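Uncharacterized protein (Methanosarcina mazei, PDB 3R6A) is of unknown function but belongs to the glyoxalase/bleomycin resistance protein/dioxygenase superfamily, whose members are built from paired beta-alpha-beta-beta-beta modules. Local coordinates at residues F36-Q40 / T41-L45; A46-S49 / T50-L53; L72-L76 / D77-T81. All blocks are in the same frame, centred on the assembly; numbering follows the deposited sequence.

Contact 1. Residues F36-Q40 / T41-L45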
loop_
_atom_site.group_PDB
_atom_site.type_symbol
_atom_site.label_atom_id
_atom_site.label_comp_id
_atom_site.label_asym_id
_atom_site.label_seq_id
_atom_site.Cartn_x
_atom_site.Cartn_y
_atom_site.Cartn_z
ATOM N N PHE B 36 -2.720 17.554 -0.370
ATOM C CA PHE B 36 -3.084 17.813 1.013
ATOM C C PHE B 36 -2.147 18.767 1.719
ATOM O O PHE B 36 -0.964 18.843 1.406
ATOM C CB PHE B 36 -3.116 16.500 1.796
ATOM C CG PHE B 36 -4.089 15.496 1.256
ATOM C CD1 PHE B 36 -5.457 15.695 1.386
ATOM C CD2 PHE B 36 -3.637 14.351 0.610
ATOM C CE1 PHE B 36 -6.365 14.766 0.879
ATOM C CE2 PHE B 36 -4.538 13.417 0.100
ATOM C CZ PHE B 36 -5.903 13.626 0.236
ATOM N N GLU B 37 -2.705 19.498 2.674
ATOM C CA GLU B 37 -1.941 20.427 3.482
ATOM C C GLU B 37 -1.385 19.553 4.607
ATOM O O GLU B 37 -2.145 18.875 5.296
ATOM C CB GLU B 37 -2.865 21.498 4.065
ATOM C CG GLU B 37 -2.132 22.609 4.805
ATOM C CD GLU B 37 -3.072 23.545 5.536
ATOM O OE1 GLU B 37 -4.277 23.571 5.207
ATOM O OE2 GLU B 37 -2.601 24.273 6.433
ATOM N N ILE B 38 -0.070 19.545 4.778
ATOM C CA ILE B 38 0.529 18.735 5.833
ATOM C C ILE B 38 1.540 19.530 6.652
ATOM O O ILE B 38 2.047 20.559 6.206
ATOM C CB ILE B 38 1.232 17.483 5.264
ATOM C CG1 ILE B 38 2.335 17.897 4.288
ATOM C CG2 ILE B 38 0.210 16.584 4.583
ATOM C CD1 ILE B 38 3.219 16.745 3.838
ATOM N N PRO B 39 1.845 19.055 7.868
ATOM C CA PRO B 39 2.798 19.727 8.757
ATOM C C PRO B 39 4.278 19.566 8.397
ATOM O O PRO B 39 5.061 20.500 8.578
ATOM C CB PRO B 39 2.466 19.129 10.122
ATOM C CG PRO B 39 2.091 17.727 9.772
ATOM C CD PRO B 39 1.204 17.917 8.554
ATOM N N GLN B 40 4.663 18.396 7.894
ATOM C CA GLN B 40 6.064 18.155 7.539
ATOM C C GLN B 40 6.576 19.076 6.437
ATOM O O GLN B 40 5.894 19.315 5.440
ATOM C CB GLN B 40 6.281 16.706 7.090
ATOM C CG GLN B 40 5.988 15.638 8.129
ATOM C CD GLN B 40 4.505 15.430 8.350
ATOM O OE1 GLN B 40 3.692 15.705 7.468
ATOM N NE2 GLN B 40 4.145 14.927 9.525
ATOM N N THR B 41 7.791 19.580 6.619
ATOM C CA THR B 41 8.412 20.456 5.635
ATOM C C THR B 41 9.307 19.616 4.720
ATOM O O THR B 41 9.821 18.575 5.129
ATOM C CB THR B 41 9.265 21.545 6.327
ATOM O OG1 THR B 41 9.881 22.377 5.337
ATOM C CG2 THR B 41 10.345 20.907 7.195
ATOM N N GLY B 42 9.476 20.056 3.479
ATOM C CA GLY B 42 10.317 19.319 2.552
ATOM C C GLY B 42 9.692 18.037 2.033
ATOM O O GLY B 42 10.371 17.195 1.444
ATOM N N VAL B 43 8.393 17.882 2.258
ATOM C CA VAL B 43 7.672 16.704 1.794
ATOM C C VAL B 43 6.330 17.157 1.241
ATOM O O VAL B 43 5.662 18.000 1.840
ATOM C CB VAL B 43 7.436 15.695 2.943
ATOM C CG1 VAL B 43 6.605 14.529 2.451
ATOM C CG2 VAL B 43 8.771 15.191 3.473
ATOM N N GLU B 44 5.958 16.615 0.085
ATOM C CA GLU B 44 4.690 16.950 -0.554
ATOM C C GLU B 44 3.856 15.674 -0.627
ATOM O O GLU B 44 4.384 14.602 -0.933
ATOM C CB GLU B 44 4.912 17.480 -1.974
ATOM C CG GLU B 44 5.750 18.757 -2.093
ATOM C CD GLU B 44 5.150 19.950 -1.370
ATOM O OE1 GLU B 44 3.906 20.067 -1.319
ATOM O OE2 GLU B 44 5.929 20.789 -0.863
ATOM N N LEU B 45 2.562 15.798 -0.360
ATOM C CA LEU B 45 1.666 14.649 -0.377
ATOM C C LEU B 45 0.547 14.783 -1.405
ATOM O O LEU B 45 -0.135 15.803 -1.459
ATOM C CB LEU B 45 1.040 14.470 1.008
ATOM C CG LEU B 45 0.137 13.251 1.201
ATOM C CD1 LEU B 45 0.982 11.988 1.125
ATOM C CD2 LEU B 45 -0.572 13.333 2.543
HETATM O O HOH W 1 1.572 18.269 0.577
#

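Contact 2. Residues A46-S49 / T50-L53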
loop_
_atom_site.group_PDB
_atom_site.type_symbol
_atom_site.label_atom_id
_atom_site.label_comp_id
_atom_site.label_asym_id
_atom_site.label_seq_id
_atom_site.Cartn_x
_atom_site.Cartn_y
_atom_site.Cartn_z
ATOM N N ALA B 46 0.361 13.743 -2.211
ATOM C CA ALA B 46 -0.705 13.732 -3.210
ATOM C C ALA B 46 -1.406 12.380 -3.170
ATOM O O ALA B 46 -0.816 11.379 -2.762
ATOM C CB ALA B 46 -0.131 13.970 -4.602
ATOM N N GLN B 47 -2.672 12.348 -3.569
ATOM C CA GLN B 47 -3.387 11.079 -3.617
ATOM C C GLN B 47 -4.033 10.922 -4.976
ATOM O O GLN B 47 -4.706 11.833 -5.458
ATOM C CB GLN B 47 -4.479 10.986 -2.546
ATOM C CG GLN B 47 -5.159 9.602 -2.533
ATOM C CD GLN B 47 -6.298 9.495 -1.535
ATOM O OE1 GLN B 47 -6.272 10.122 -0.482
ATOM N NE2 GLN B 47 -7.299 8.678 -1.861
ATOM N N ILE B 48 -3.806 9.776 -5.605
ATOM C CA ILE B 48 -4.409 9.478 -6.898
ATOM C C ILE B 48 -4.961 8.066 -6.732
ATOM O O ILE B 48 -4.221 7.148 -6.363
ATOM C CB ILE B 48 -3.370 9.569 -8.034
ATOM C CG1 ILE B 48 -4.040 9.243 -9.370
ATOM C CG2 ILE B 48 -2.192 8.662 -7.746
ATOM C CD1 ILE B 48 -3.251 9.708 -10.569
ATOM N N SER B 49 -6.258 7.895 -6.982
ATOM C CA SER B 49 -6.905 6.601 -6.759
ATOM C C SER B 49 -6.616 6.306 -5.276
ATOM O O SER B 49 -6.759 7.208 -4.444
ATOM C CB SER B 49 -6.306 5.515 -7.658
ATOM O OG SER B 49 -6.995 4.286 -7.484
ATOM N N THR B 50 -6.210 5.080 -4.943
ATOM C CA THR B 50 -5.898 4.730 -3.550
ATOM C C THR B 50 -4.398 4.721 -3.277
ATOM O O THR B 50 -3.914 4.038 -2.372
ATOM C CB THR B 50 -6.494 3.354 -3.139
ATOM O OG1 THR B 50 -5.993 2.319 -3.992
ATOM C CG2 THR B 50 -8.009 3.396 -3.240
ATOM N N ILE B 51 -3.665 5.494 -4.068
ATOM C CA ILE B 51 -2.226 5.600 -3.904
ATOM C C ILE B 51 -1.864 6.951 -3.301
ATOM O O ILE B 51 -2.356 7.980 -3.743
ATOM C CB ILE B 51 -1.500 5.491 -5.253
ATOM C CG1 ILE B 51 -1.686 4.090 -5.833
ATOM C CG2 ILE B 51 -0.016 5.793 -5.074
ATOM C CD1 ILE B 51 -1.075 3.923 -7.192
ATOM N N LEU B 52 -1.004 6.935 -2.288
ATOM C CA LEU B 52 -0.539 8.163 -1.667
ATOM C C LEU B 52 0.876 8.356 -2.175
ATOM O O LEU B 52 1.741 7.509 -1.939
ATOM C CB LEU B 52 -0.506 8.047 -0.135
ATOM C CG LEU B 52 -1.807 8.169 0.657
ATOM C CD1 LEU B 52 -1.518 7.965 2.143
ATOM C CD2 LEU B 52 -2.421 9.545 0.428
ATOM N N LEU B 53 1.103 9.450 -2.898
ATOM C CA LEU B 53 2.426 9.766 -3.418
ATOM C C LEU B 53 3.092 10.751 -2.463
ATOM O O LEU B 53 2.577 11.848 -2.229
ATOM C CB LEU B 53 2.325 10.395 -4.812
ATOM C CG LEU B 53 1.928 9.497 -5.978
ATOM C CD1 LEU B 53 1.760 10.349 -7.237
ATOM C CD2 LEU B 53 2.998 8.427 -6.198
#

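Contact 3. Residues L72-L76 / D77-T81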
loop_
_atom_site.group_PDB
_atom_site.type_symbol
_atom_site.label_atom_id
_atom_site.label_comp_id
_atom_site.label_asym_id
_atom_site.label_seq_id
_atom_site.Cartn_x
_atom_site.Cartn_y
_atom_site.Cartn_z
ATOM N N LEU B 72 -7.388 4.991 6.181
ATOM C CA LEU B 72 -8.304 6.108 6.398
ATOM C C LEU B 72 -9.461 5.473 7.168
ATOM O O LEU B 72 -10.054 4.493 6.707
ATOM C CB LEU B 72 -8.787 6.671 5.055
ATOM C CG LEU B 72 -9.825 7.795 5.058
ATOM C CD1 LEU B 72 -9.331 8.992 5.868
ATOM C CD2 LEU B 72 -10.097 8.205 3.618
ATOM N N VAL B 73 -9.768 6.012 8.345
ATOM C CA VAL B 73 -10.822 5.451 9.182
ATOM C C VAL B 73 -11.878 6.466 9.598
ATOM O O VAL B 73 -11.670 7.674 9.499
ATOM C CB VAL B 73 -10.220 4.812 10.464
ATOM C CG1 VAL B 73 -9.170 3.780 10.082
ATOM C CG2 VAL B 73 -9.587 5.885 11.342
ATOM N N ASP B 74 -13.010 5.963 10.078
ATOM C CA ASP B 74 -14.099 6.827 10.510
ATOM C C ASP B 74 -13.811 7.447 11.878
ATOM O O ASP B 74 -14.129 8.612 12.118
ATOM C CB ASP B 74 -15.406 6.028 10.559
ATOM C CG ASP B 74 -15.414 4.984 11.661
ATOM O OD1 ASP B 74 -14.343 4.411 11.957
ATOM O OD2 ASP B 74 -16.498 4.725 12.226
ATOM N N SER B 75 -13.194 6.674 12.765
ATOM C CA SER B 75 -12.891 7.157 14.107
ATOM C C SER B 75 -11.566 6.650 14.673
ATOM O O SER B 75 -11.420 5.460 14.944
ATOM C CB SER B 75 -14.027 6.760 15.054
ATOM O OG SER B 75 -13.679 6.998 16.408
ATOM N N LEU B 76 -10.608 7.552 14.868
ATOM C CA LEU B 76 -9.310 7.160 15.421
ATOM C C LEU B 76 -9.449 6.560 16.811
ATOM O O LEU B 76 -8.828 5.550 17.126
ATOM C CB LEU B 76 -8.358 8.352 15.544
ATOM C CG LEU B 76 -7.533 8.893 14.381
ATOM C CD1 LEU B 76 -6.464 9.822 14.962
ATOM C CD2 LEU B 76 -6.882 7.766 13.599
ATOM N N ASP B 77 -10.259 7.203 17.645
ATOM C CA ASP B 77 -10.449 6.752 19.017
ATOM C C ASP B 77 -10.898 5.302 19.142
ATOM O O ASP B 77 -10.390 4.569 19.989
ATOM C CB ASP B 77 -11.430 7.680 19.729
ATOM C CG ASP B 77 -11.006 9.130 19.652
ATOM O OD1 ASP B 77 -9.834 9.420 19.973
ATOM O OD2 ASP B 77 -11.838 9.979 19.266
ATOM N N LYS B 78 -11.844 4.887 18.308
ATOM C CA LYS B 78 -12.329 3.512 18.350
ATOM C C LYS B 78 -11.202 2.535 18.023
ATOM O O LYS B 78 -11.048 1.501 18.679
ATOM C CB LYS B 78 -13.482 3.327 17.360
ATOM C CG LYS B 78 -14.836 3.081 18.023
ATOM C CD LYS B 78 -15.232 4.214 18.953
ATOM C CE LYS B 78 -15.553 5.493 18.191
ATOM N NZ LYS B 78 -15.957 6.599 19.109
ATOM N N PHE B 79 -10.412 2.871 17.009
ATOM C CA PHE B 79 -9.293 2.023 16.605
ATOM C C PHE B 79 -8.181 2.028 17.644
ATOM O O PHE B 79 -7.554 1.004 17.895
ATOM C CB PHE B 79 -8.744 2.479 15.247
ATOM C CG PHE B 79 -9.517 1.942 14.077
ATOM C CD1 PHE B 79 -9.266 0.662 13.593
ATOM C CD2 PHE B 79 -10.529 2.695 13.488
ATOM C CE1 PHE B 79 -10.011 0.133 12.540
ATOM C CE2 PHE B 79 -11.283 2.176 12.432
ATOM C CZ PHE B 79 -11.024 0.893 11.958
ATOM N N LYS B 80 -7.941 3.184 18.254
ATOM C CA LYS B 80 -6.902 3.294 19.269
ATOM C C LYS B 80 -7.180 2.304 20.394
ATOM O O LYS B 80 -6.285 1.581 20.832
ATOM C CB LYS B 80 -6.853 4.721 19.823
ATOM C CG LYS B 80 -5.746 4.970 20.833
ATOM C CD LYS B 80 -5.679 6.449 21.199
ATOM C CE LYS B 80 -4.583 6.728 22.216
ATOM N NZ LYS B 80 -4.853 6.069 23.522
ATOM N N THR B 81 -8.428 2.272 20.847
ATOM C CA THR B 81 -8.834 1.373 21.918
ATOM C C THR B 81 -8.617 -0.081 21.510
ATOM O O THR B 81 -7.974 -0.844 22.223
ATOM C CB THR B 81 -10.316 1.583 22.279
ATOM O OG1 THR B 81 -10.516 2.944 22.681
ATOM C CG2 THR B 81 -10.730 0.653 23.423
#

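Contact 1. Residues F36-Q40 / T41-L45
A water molecule bridges Phe-36 and Leu-45 where the two ends of the loop come together: it donates to Phe-36 O at 2.7 Å and accepts from Leu-45 N at 2.8 Å. Next to it the backbones meet directly, though weakly, Phe-36 N giving its hydrogen to Leu-45 O over 3.3 Å along a nearly straight path (167°). Leu-45 suits the place because its branched end serves two neighbours at once. A chi1 of -176° swings its CG away from the backbone N, and methyl CD2 of Leu-45 lies 3.8 Å from Phe-36 CD2, approaching the ring obliquely, and 3.9 Å from Ile-38 CG2. The other arm of Ile-38 spans the loop, its CD1 lying 3.4 Å from Val-43 O and 4.3 Å from Val-43 CG1. Gly-42 has a positive phi (74°), a conformation that glycine adopts readily. The loop connects antiparallel neighbours, strands 34-35 and 44-48, at one end of the mixed sheet. Beyond it, Arg-35 forms a salt bridge with Glu-44 OE1, and Val-43 rests on Phe-64. The loop's mouth is thus joined by one weak direct bond and one water, while apolar carbons of Ile-38, Val-43, Leu-45 and the Phe-36 ring meet across it.

Contact 2. Residues A46-S49 / T50-L53
Gln-47 packs obliquely against Leu-52, its partner in a non-hydrogen-bonded antiparallel pair, and its chain runs on toward the turn. Gln-47 CB is 3.9 Å from Leu-52 CD2, and Gln-47 CG comes to 3.5 Å from Ile-51 O. The side chain is fully stretched, leaving the backbone N behind at chi1 -176° and staying extended beyond CG, which carries the amide along the strand as far as Ser-49. There Gln-47 NE2 donates to Ser-49 O at 3.0 Å, with an angle of 166° at the hydrogen and the acceptor almost in the amide plane. Gln-47 OE1 is turned back to 4.0 Å from Leu-52 CD2. Glutamine suits this position: its methylenes pack on leucine, and its amide ties to the turn carbonyl. On the other face, Ile-48 and Ile-51 lie side by side and point the same way, with Ile-48 CG2 4.1 Å from Ile-51 CB. Leu-53 CD1 meets the same methyl, while Ala-46 fits beside Leu-53 with a single small CB. Two hydrogen-bonded pairs, Ala-46 with Leu-53 and Ile-48 with Ile-51, zip the backbones; Leu-53 N to Ala-46 O is the shortest of these bonds at 2.7 Å. The strands are joined by a type II' turn from Ile-48 to Ile-51, a tight reversal characteristic of two-residue beta hairpins, in which Ser-49 takes a positive phi of 57°. Helix 17-27 covers Leu-53 through Leu-17, Leu-21 and Tyr-24, and Ile-8 of the second subunit packs on Ser-49, Thr-50 and Ile-51. Two bonded pairs therefore hold the hairpin along its length and the Gln-47 amide adds a bond at the turn, with aliphatic Ala-46, Ile-48, Ile-51 and Leu-53 on one face and Gln-47 with Leu-52 on the other.

Contact 3. Residues L72-L76 / D77-T81
Val-73 packs against the ring of Phe-79, bringing the end of a strand onto the first turn of the following helix. Its methyl CG1 sits over one face, 3.9 Å from the ring centroid and 26° off the normal, a CH-pi contact displaced toward the rim on the CE2 side. Val-73 CB adds an approach of 3.5 Å to Phe-79 CE2. At the ring's edge, near its plane, lies Ser-75 O, 3.2 Å from Phe-79 CD2; the aromatic hydrogens carry a slight positive charge, which would make that edge a favourable neighbour for a carbonyl oxygen. The carboxylate of Asp-74 also faces the edge, through OD1, its plane nearly perpendicular to the ring (87°).

Ser-75 is the N-cap of helix 76-84, which follows strand 69-73 in a beta-alpha succession of the kind found in the modules of this superfamily. Serine suits the cap because its short side chain, at chi1 170°, puts a hydroxyl where it can accept an N-H of the first helical turn: Lys-78 N donates to Ser-75 OG in a weak capping bond of 3.4 Å. The bent aliphatic chain of Lys-78 folds back over the cap and brings CE to 3.0 Å from Ser-75 OG. Phe-79 N donates weakly to Ser-75 O at 3.5 Å, and Lys-80 N continues the helical pattern with a shorter bond, 2.8 Å, to Leu-76 O. One residue on, Asp-77 O receives both Thr-81 N and Thr-81 OG1, at 3.1 Å each, from opposite faces of its carbonyl plane.

Farther out, Lys-4 N donates to Asp-74 OD1, Glu-117 OE1 accepts from Leu-76 N, and Asp-77 OD1 forms a salt bridge with Arg-101 NH2. Phe-79 is also met by Ile-5, by Met-103 of strand 100-106 and by Leu-27 of the second subunit.

From the N terminus, contact 1 closes the loop that leaves strand 34-35 and returns as strand 44-48. Contact 2 follows at once on that same strand, closing the hairpin to strand 51-55. The two touch: Phe-36 CE2 packs 3.6 Å from Gln-47 CB, and Leu-45 reaches toward Leu-52 and Leu-53. Contact 3 comes later, where strand 69-73 passes into helix 76-84. The three stand in series along the chain, none nested in or crossing another. Contact 3 lies across the chain's centre from both others, with centres about 23 Å from contact 1 and 21 Å from contact 2, yet all three reach one mixed sheet.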